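Local structure of chemotactic transducer PctC (Pseudomonas aeruginosa, 5LTV) at residues N90-Y95 / A166-L171; L133-P138 / L149-P154. The protein is a bacterial chemoreceptor whose extracytoplasmic Cache-type ligand-binding domain binds gamma-aminobutyric acid and probably starts the chemotactic response to it. One frame throughout, in Å; residues are numbered along the deposited sequence. Where two conformers were deposited one is given.

Contact 1: residues N90-Y95 / A166-L171; sequences NFASVY and AGDMKL. With ABU (gamma-amino-butanoic acid), chain H.
Asp168 and Tyr95 cross at about a right angle, the ring plane turned 55° from the carboxylate, and the phenol OH gives a 2.8 Å hydrogen bond to Asp168 OD2. That oxygen is met on its anti side, 32° out of the carboxylate plane. The other oxygen, OD1, receives Ser93 OG from the syn side at 3.1 Å. Strands 93-98 and 160-170 of the Cache domain run antiparallel here and form one wall of the gamma-aminobutyrate pocket. Ser93 and Asp168 are a hydrogen-bonded pair; a chi1 of 58° in Ser93 and a like turn in Asp168 bring their polar groups together on the sheet face that also carries Tyr95 and Ala166. Ala166 O sits 4.2 Å above the Tyr95 ring plane, nearer its edge than its centre, while ligand CB lies over the opposite face. On the other side of the sheet, Phe91 brings its ring edge to Asp168 O and lies alongside Met169, both packed on helix 34-68. The ligand amine N completes the cluster with a 2.8 Å hydrogen bond to Asp168 OD2. One carboxylate oxygen thus takes both the phenol and the amine, which probably keeps Asp168 ionised and suited to a positively charged amino group.

Contact 2: residues L133-P138 / L149-P154; sequences LIVTEP and LAMSLP
Thr136 meets Ala150 twice, once through the backbone and once through its side chain. Its N gives a nearly straight bond (171°) to Ala150 O at 3.0 Å, and its hydroxyl OG1 accepts Ala150 N at 3.1 Å, the place where a regular antiparallel strand would offer a carbonyl. A chi1 of 78° tucks OG1 in over its own backbone, turned to Ala150 N, with CG2 lying 3.4 Å from Ala150 O. The hydroxyl proton goes to Glu137 O, which OG1 approaches from above the carbonyl plane, 40° out of it. Donating to one backbone group and accepting from another, OG1 stands in for a backbone acceptor where strand 134-140 loses its regular pairing.

Further along, Ile134 and Ser152 form a hydrogen-bonded pair through both their N and O atoms. On this face Ile134 CG1 comes within 3.4 Å of Ser152 OG, whose hydroxyl is bonded to Trp123 O in helix 122-130. The opposite face is apolar: Val135 CG2, anti to its own N, lies 4.0 Å from Leu149 CD1 and 4.1 Å from Met151 CG. Leu133 folds its end back over the neighbouring strand, CD1 reaching 3.8 Å from Leu153 CG, the two side chains crossing at a slant.

These strands make the beta hairpin 134-140/147-157 of the Cache domain, with 134-140 at the edge of its sheet. On its far side, strand 147-157 pairs with strand 160-170. Helix 34-68 covers Leu133, Met151 and Leu153, while helix 122-130 packs against Ile134 and Ser152 on the other face.

In the fold
Both contacts belong to one five-stranded antiparallel sheet, their centres about 10 Å apart, with contact 2 nested in the chain loop that contact 1 closes. Neighbouring strands 147-157 and 160-170 tie them together: Gly167 O and Met151 N, 2.9 Å apart, probably form a hydrogen bond, as do Met169 N and Leu149 O at 3.0 Å. Helix 34-68 backs both. Contact 1 is largely buried, and its Ser93, Tyr95 and Asp168 turn to the ligand. Contact 2 is partly buried at the sheet edge, its Ala150 side chain about 7 Å from the ligand. Both share antiparallel backbone bonds; contact 2 adds a threonine hydroxyl and aliphatic packing where contact 1 adds a carboxylate network.

Contact 1: residues N90-Y95 / A166-L171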
loop_
_atom_site.group_PDB
_atom_site.type_symbol
_atom_site.label_atom_id
_atom_site.label_comp_id
_atom_site.label_asym_id
_atom_site.label_seq_id
_atom_site.Cartn_x
_atom_site.Cartn_y
_atom_site.Cartn_z
ATOM N N ASN A 90 2.890 -13.494 2.332
ATOM C CA ASN A 90 1.857 -12.514 2.072
ATOM C C ASN A 90 2.392 -11.130 1.766
ATOM O O ASN A 90 1.603 -10.260 1.402
ATOM C CB ASN A 90 0.869 -12.439 3.247
ATOM C CG ASN A 90 0.062 -13.713 3.400
ATOM O OD1 ASN A 90 -0.740 -14.066 2.524
ATOM N ND2 ASN A 90 0.303 -14.444 4.502
ATOM N N PHE A 91 3.696 -10.899 1.911
ATOM C CA PHE A 91 4.323 -9.641 1.537
ATOM C C PHE A 91 5.462 -9.930 0.576
ATOM O O PHE A 91 5.959 -11.060 0.498
ATOM C CB PHE A 91 4.837 -8.863 2.767
ATOM C CG PHE A 91 3.716 -8.399 3.703
ATOM C CD1 PHE A 91 3.052 -7.193 3.489
ATOM C CD2 PHE A 91 3.309 -9.196 4.756
ATOM C CE1 PHE A 91 1.974 -6.804 4.320
ATOM C CE2 PHE A 91 2.248 -8.809 5.588
ATOM C CZ PHE A 91 1.584 -7.611 5.362
ATOM N N ALA A 92 5.836 -8.905 -0.198
ATOM C CA ALA A 92 7.124 -8.945 -0.856
ATOM C C ALA A 92 8.233 -8.968 0.193
ATOM O O ALA A 92 9.190 -9.734 0.091
ATOM C CB ALA A 92 7.275 -7.746 -1.792
ATOM N N SER A 93 8.101 -8.148 1.225
ATOM C CA SER A 93 9.009 -8.226 2.355
ATOM C C SER A 93 8.389 -7.466 3.513
ATOM O O SER A 93 7.503 -6.609 3.331
ATOM C CB SER A 93 10.389 -7.663 2.030
ATOM O OG SER A 93 10.252 -6.311 1.612
ATOM N N VAL A 94 8.877 -7.813 4.710
ATOM C CA VAL A 94 8.567 -7.134 5.955
ATOM C C VAL A 94 9.891 -6.693 6.553
ATOM O O VAL A 94 10.955 -7.259 6.251
ATOM C CB VAL A 94 7.773 -8.022 6.950
ATOM C CG1 VAL A 94 6.423 -8.351 6.394
ATOM C CG2 VAL A 94 8.549 -9.321 7.262
ATOM N N TYR A 95 9.824 -5.657 7.402
ATOM C CA TYR A 95 11.069 -5.052 7.847
ATOM C C TYR A 95 10.839 -4.099 9.009
ATOM O O TYR A 95 9.738 -3.586 9.225
ATOM C CB TYR A 95 11.808 -4.327 6.719
ATOM C CG TYR A 95 10.994 -3.528 5.724
ATOM C CD1 TYR A 95 10.481 -4.132 4.575
ATOM C CD2 TYR A 95 10.817 -2.137 5.873
ATOM C CE1 TYR A 95 9.756 -3.383 3.616
ATOM C CE2 TYR A 95 10.115 -1.379 4.912
ATOM C CZ TYR A 95 9.590 -2.010 3.790
ATOM O OH TYR A 95 8.893 -1.299 2.831
ATOM N N ALA A 166 7.193 -2.320 8.868
ATOM C CA ALA A 166 6.430 -2.232 7.624
ATOM C C ALA A 166 6.359 -3.586 6.914
ATOM O O ALA A 166 7.160 -4.480 7.161
ATOM C CB ALA A 166 7.029 -1.220 6.648
ATOM N N GLY A 167 5.369 -3.703 6.028
ATOM C CA GLY A 167 5.436 -4.657 4.928
ATOM C C GLY A 167 5.100 -3.988 3.616
ATOM O O GLY A 167 4.268 -3.090 3.563
ATOM N N ASP A 168 5.754 -4.423 2.549
ATOM C CA ASP A 168 5.398 -3.855 1.263
ATOM C C ASP A 168 4.917 -4.951 0.304
ATOM O O ASP A 168 5.143 -6.149 0.521
ATOM C CB ASP A 168 6.546 -3.046 0.662
ATOM C CG ASP A 168 7.837 -3.850 0.541
ATOM O OD1 ASP A 168 7.776 -5.063 0.234
ATOM O OD2 ASP A 168 8.921 -3.265 0.770
ATOM N N MET A 169 4.242 -4.512 -0.762
ATOM C CA MET A 169 3.711 -5.395 -1.778
ATOM C C MET A 169 3.864 -4.776 -3.164
ATOM O O MET A 169 3.744 -3.564 -3.328
ATOM C CB MET A 169 2.244 -5.721 -1.465
ATOM C CG MET A 169 1.436 -4.549 -1.150
ATOM S SD MET A 169 0.407 -4.864 0.300
ATOM C CE MET A 169 1.241 -3.855 1.536
ATOM N N LYS A 170 4.155 -5.626 -4.144
ATOM C CA LYS A 170 4.271 -5.190 -5.533
ATOM C C LYS A 170 2.944 -4.668 -6.068
ATOM O O LYS A 170 1.872 -5.217 -5.783
ATOM C CB LYS A 170 4.759 -6.343 -6.410
ATOM C CG LYS A 170 6.198 -6.751 -6.134
ATOM C CD LYS A 170 6.524 -8.122 -6.716
ATOM C CE LYS A 170 6.052 -8.229 -8.139
ATOM N NZ LYS A 170 6.123 -9.645 -8.632
ATOM N N LEU A 171 3.026 -3.592 -6.852
ATOM C CA LEU A 171 1.831 -3.029 -7.465
ATOM C C LEU A 171 1.148 -4.011 -8.409
ATOM O O LEU A 171 -0.081 -3.996 -8.514
ATOM C CB LEU A 171 2.179 -1.751 -8.237
ATOM C CG LEU A 171 2.661 -0.510 -7.506
ATOM C CD1 LEU A 171 2.388 0.671 -8.442
ATOM C CD2 LEU A 171 1.996 -0.314 -6.129
HETATM N N ABU H . 11.693 -3.695 0.798
HETATM C CD ABU H . 11.945 -2.322 0.279
HETATM C CB ABU H . 12.813 -1.506 1.200
HETATM C CG ABU H . 12.217 -0.154 1.554
HETATM C C ABU H . 12.683 1.113 0.859
HETATM O O ABU H . 12.482 1.227 -0.376
HETATM O OXT ABU H . 13.184 2.026 1.574
#

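Contact 2: residues L133-P138 / L149-P154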
loop_
_atom_site.group_PDB
_atom_site.type_symbol
_atom_site.label_atom_id
_atom_site.label_comp_id
_atom_site.label_asym_id
_atom_site.label_seq_id
_atom_site.Cartn_x
_atom_site.Cartn_y
_atom_site.Cartn_z
ATOM N N LEU A 133 -0.631 3.387 11.861
ATOM C CA LEU A 133 -0.523 2.713 10.573
ATOM C C LEU A 133 -0.872 3.692 9.454
ATOM O O LEU A 133 -1.891 4.385 9.504
ATOM C CB LEU A 133 -1.445 1.494 10.534
ATOM C CG LEU A 133 -1.293 0.652 9.250
ATOM C CD1 LEU A 133 -0.081 -0.216 9.360
ATOM C CD2 LEU A 133 -2.523 -0.203 8.940
ATOM N N ILE A 134 -0.012 3.768 8.453
ATOM C CA ILE A 134 -0.335 4.454 7.211
ATOM C C ILE A 134 -0.231 3.449 6.079
ATOM O O ILE A 134 0.408 2.399 6.203
ATOM C CB ILE A 134 0.600 5.628 6.917
ATOM C CG1 ILE A 134 1.997 5.069 6.642
ATOM C CG2 ILE A 134 0.520 6.682 8.021
ATOM C CD1 ILE A 134 2.942 6.004 5.878
ATOM N N VAL A 135 -0.867 3.784 4.961
ATOM C CA VAL A 135 -0.651 3.098 3.703
ATOM C C VAL A 135 -0.134 4.156 2.746
ATOM O O VAL A 135 -0.694 5.254 2.665
ATOM C CB VAL A 135 -1.917 2.392 3.183
ATOM C CG1 VAL A 135 -3.023 3.366 2.929
ATOM C CG2 VAL A 135 -1.612 1.603 1.921
ATOM N N THR A 136 1.002 3.876 2.132
ATOM C CA THR A 136 1.688 4.834 1.291
ATOM C C THR A 136 1.145 4.770 -0.134
ATOM O O THR A 136 0.547 3.774 -0.567
ATOM C CB THR A 136 3.196 4.539 1.268
ATOM O OG1 THR A 136 3.405 3.444 0.376
ATOM C CG2 THR A 136 3.735 4.180 2.664
ATOM N N GLU A 137 1.379 5.848 -0.872
ATOM C CA GLU A 137 1.233 5.787 -2.317
ATOM C C GLU A 137 2.408 4.992 -2.906
ATOM O O GLU A 137 3.406 4.726 -2.221
ATOM C CB GLU A 137 1.142 7.208 -2.889
ATOM C CG GLU A 137 -0.177 7.927 -2.511
ATOM C CD GLU A 137 -0.315 9.365 -3.076
ATOM O OE1 GLU A 137 0.692 9.956 -3.511
ATOM O OE2 GLU A 137 -1.450 9.908 -3.072
ATOM N N PRO A 138 2.306 4.563 -4.160
ATOM C CA PRO A 138 3.419 3.799 -4.754
ATOM C C PRO A 138 4.732 4.570 -4.698
ATOM O O PRO A 138 4.776 5.803 -4.779
ATOM C CB PRO A 138 2.963 3.562 -6.202
ATOM C CG PRO A 138 1.413 3.534 -6.093
ATOM C CD PRO A 138 1.125 4.619 -5.046
ATOM N N LEU A 149 4.097 -0.513 -2.741
ATOM C CA LEU A 149 3.552 0.347 -1.711
ATOM C C LEU A 149 3.735 -0.382 -0.383
ATOM O O LEU A 149 3.884 -1.611 -0.339
ATOM C CB LEU A 149 2.070 0.745 -1.995
ATOM C CG LEU A 149 0.879 -0.207 -1.988
ATOM C CD1 LEU A 149 0.578 -0.540 -0.576
ATOM C CD2 LEU A 149 -0.371 0.376 -2.639
ATOM N N ALA A 150 3.765 0.388 0.697
ATOM C CA ALA A 150 4.042 -0.175 2.005
ATOM C C ALA A 150 2.932 0.191 2.982
ATOM O O ALA A 150 2.232 1.189 2.819
ATOM C CB ALA A 150 5.395 0.308 2.539
ATOM N N MET A 151 2.788 -0.633 4.002
ATOM C CA MET A 151 2.016 -0.319 5.183
ATOM C C MET A 151 2.978 -0.281 6.348
ATOM O O MET A 151 3.738 -1.235 6.542
ATOM C CB MET A 151 0.962 -1.380 5.396
ATOM C CG MET A 151 -0.153 -1.279 4.423
ATOM S SD MET A 151 -1.016 -2.872 4.302
ATOM C CE MET A 151 -2.292 -2.476 3.063
ATOM N N SER A 152 2.980 0.822 7.106
ATOM C CA SER A 152 4.021 1.026 8.124
ATOM C C SER A 152 3.439 1.691 9.371
ATOM O O SER A 152 2.423 2.398 9.307
ATOM C CB SER A 152 5.211 1.875 7.592
ATOM O OG SER A 152 4.801 3.202 7.177
ATOM N N LEU A 153 4.085 1.439 10.512
ATOM C CA LEU A 153 3.634 2.036 11.756
ATOM C C LEU A 153 4.761 2.006 12.781
ATOM O O LEU A 153 5.590 1.088 12.767
ATOM C CB LEU A 153 2.381 1.333 12.311
ATOM C CG LEU A 153 2.104 -0.173 12.449
ATOM C CD1 LEU A 153 3.290 -1.100 12.273
ATOM C CD2 LEU A 153 1.415 -0.427 13.788
ATOM N N PRO A 154 4.794 2.980 13.702
ATOM C CA PRO A 154 5.816 2.975 14.755
ATOM C C PRO A 154 5.666 1.769 15.654
ATOM O O PRO A 154 4.573 1.237 15.833
ATOM C CB PRO A 154 5.545 4.270 15.526
ATOM C CG PRO A 154 4.645 5.102 14.546
ATOM C CD PRO A 154 3.807 4.065 13.884
#